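PDB 6PQ9: beta-lactamase from Escherichia coli, which probably hydrolyses beta-lactam antibiotics to substituted beta-amino acids, as a class A beta-lactamase does, and so confers resistance to them. Local coordinates for residues A77-L82 and E123-T128. The protein carries 1 engineered substitution. Numbering follows the deposited sequence.
Sequences AVLDKL and EILKAT
In Leu79 a chi1 of -68° sets CG opposite the carbonyl carbon, on the side of the backbone N, which carries the end of the side chain nearer to helix 121-130 than its CB bond alone would. Leu125 starts from a CB bond directed at helix 70-85. The two leucines meet methyl to methyl, Leu79 CD2 to Leu125 CD1 at 3.7 Å, with their side chains crossing at a slant. Val78 was modelled in two conformers. In the one described here its CG1 lies 4.2 Å from Leu125 CD1, a looser and less certain touch. The backbones stay well apart: the nearest CA atoms, of Val78 and Leu125, are separated by 8.6 Å. No hydrogen bond joins the segments. Both helices belong to the all-helical domain of the class A beta-lactamase fold, which packs beside the domain built on the five-stranded antiparallel sheet. Other helices close around the contact. Leu79 also touches Leu209 and Leu125 touches Tyr208, both on helix 203-214. On helix 134-144, Val144 meets Val78 and Leu140 meets Leu125. All three touching residues are buried. Within helix 121-130, the hydroxyl of Thr128 is satisfied locally: OG1 donates to Ile124 O at 2.7 Å and lies 32° out of the carbonyl plane. Thr128 N reaches that oxygen from the opposite face at 3.0 Å, so two donors of one residue grip it.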
loop_
_atom_site.group_PDB
_atom_site.type_symbol
_atom_site.label_atom_id
_atom_site.label_comp_id
_atom_site.label_asym_id
_atom_site.label_seq_id
_atom_site.Cartn_x
_atom_site.Cartn_y
_atom_site.Cartn_z
ATOM N N ALA A 77 -12.389 1.306 0.784
ATOM C CA ALA A 77 -13.675 0.670 1.029
ATOM C C ALA A 77 -14.397 1.310 2.209
ATOM O O ALA A 77 -15.622 1.495 2.160
ATOM C CB ALA A 77 -13.489 -0.830 1.249
ATOM N N VAL A 78 -13.665 1.663 3.276
ATOM C CA VAL A 78 -14.285 2.272 4.455
ATOM C C VAL A 78 -14.844 3.648 4.111
ATOM O O VAL A 78 -15.981 3.995 4.462
ATOM C CB VAL A 78 -13.270 2.368 5.613
ATOM C CG1 VAL A 78 -13.843 3.218 6.789
ATOM C CG2 VAL A 78 -12.825 0.982 6.085
ATOM N N LEU A 79 -14.038 4.465 3.426
ATOM C CA LEU A 79 -14.469 5.823 3.124
ATOM C C LEU A 79 -15.628 5.814 2.145
ATOM O O LEU A 79 -16.575 6.596 2.285
ATOM C CB LEU A 79 -13.292 6.634 2.583
ATOM C CG LEU A 79 -12.248 6.869 3.680
ATOM C CD1 LEU A 79 -10.926 7.410 3.124
ATOM C CD2 LEU A 79 -12.835 7.784 4.759
ATOM N N ASP A 80 -15.585 4.907 1.168
ATOM C CA ASP A 80 -16.687 4.774 0.223
ATOM C C ASP A 80 -17.993 4.475 0.947
ATOM O O ASP A 80 -19.024 5.108 0.684
ATOM C CB ASP A 80 -16.369 3.682 -0.793
ATOM C CG ASP A 80 -17.451 3.544 -1.840
ATOM O OD1 ASP A 80 -17.557 4.468 -2.673
ATOM O OD2 ASP A 80 -18.198 2.530 -1.814
ATOM N N LYS A 81 -17.958 3.517 1.871
ATOM C CA LYS A 81 -19.112 3.228 2.714
ATOM C C LYS A 81 -19.563 4.459 3.495
ATOM O O LYS A 81 -20.763 4.729 3.581
ATOM C CB LYS A 81 -18.765 2.081 3.653
ATOM C CG LYS A 81 -19.721 1.840 4.802
ATOM C CD LYS A 81 -19.407 0.472 5.387
ATOM C CE LYS A 81 -20.153 0.193 6.655
ATOM N NZ LYS A 81 -21.611 0.218 6.436
ATOM N N LEU A 82 -18.620 5.224 4.068
ATOM C CA LEU A 82 -18.997 6.445 4.782
ATOM C C LEU A 82 -19.646 7.455 3.848
ATOM O O LEU A 82 -20.631 8.101 4.219
ATOM C CB LEU A 82 -17.785 7.088 5.466
ATOM C CG LEU A 82 -17.009 6.322 6.548
ATOM C CD1 LEU A 82 -16.108 7.272 7.336
ATOM C CD2 LEU A 82 -17.926 5.533 7.475
ATOM N N GLU A 123 -9.799 8.063 13.905
ATOM C CA GLU A 123 -8.600 7.649 14.627
ATOM C C GLU A 123 -8.163 6.234 14.237
ATOM O O GLU A 123 -6.959 5.957 14.145
ATOM C CB GLU A 123 -8.814 7.750 16.139
ATOM C CG GLU A 123 -7.542 7.389 16.927
ATOM C CD GLU A 123 -7.746 7.308 18.436
ATOM O OE1 GLU A 123 -8.750 7.848 18.943
ATOM O OE2 GLU A 123 -6.879 6.717 19.117
ATOM N N ILE A 124 -9.116 5.327 14.002
ATOM C CA ILE A 124 -8.761 3.975 13.572
ATOM C C ILE A 124 -8.148 3.997 12.174
ATOM O O ILE A 124 -7.201 3.254 11.887
ATOM C CB ILE A 124 -9.990 3.050 13.629
ATOM C CG1 ILE A 124 -10.617 3.066 15.027
ATOM C CG2 ILE A 124 -9.605 1.630 13.221
ATOM C CD1 ILE A 124 -12.069 2.654 15.051
ATOM N N LEU A 125 -8.684 4.839 11.283
ATOM C CA LEU A 125 -8.150 4.947 9.931
ATOM C C LEU A 125 -6.744 5.529 9.930
ATOM O O LEU A 125 -5.883 5.092 9.160
ATOM C CB LEU A 125 -9.064 5.827 9.082
ATOM C CG LEU A 125 -10.127 5.140 8.240
ATOM C CD1 LEU A 125 -10.977 6.218 7.603
ATOM C CD2 LEU A 125 -9.461 4.251 7.204
ATOM N N LYS A 126 -6.518 6.561 10.741
ATOM C CA LYS A 126 -5.195 7.157 10.834
ATOM C C LYS A 126 -4.164 6.117 11.279
ATOM O O LYS A 126 -3.112 5.958 10.646
ATOM C CB LYS A 126 -5.255 8.354 11.787
ATOM C CG LYS A 126 -3.907 8.927 12.189
ATOM C CD LYS A 126 -3.262 9.709 11.050
ATOM C CE LYS A 126 -2.058 10.490 11.544
ATOM N NZ LYS A 126 -1.113 10.821 10.435
ATOM N N ALA A 127 -4.473 5.368 12.343
ATOM C CA ALA A 127 -3.571 4.310 12.802
ATOM C C ALA A 127 -3.310 3.275 11.710
ATOM O O ALA A 127 -2.177 2.805 11.540
ATOM C CB ALA A 127 -4.153 3.617 14.036
ATOM N N THR A 128 -4.361 2.879 10.988
ATOM C CA THR A 128 -4.235 1.805 10.013
ATOM C C THR A 128 -3.426 2.241 8.795
ATOM O O THR A 128 -2.556 1.499 8.327
ATOM C CB THR A 128 -5.626 1.334 9.599
ATOM O OG1 THR A 128 -6.362 0.953 10.770
ATOM C CG2 THR A 128 -5.540 0.163 8.622
#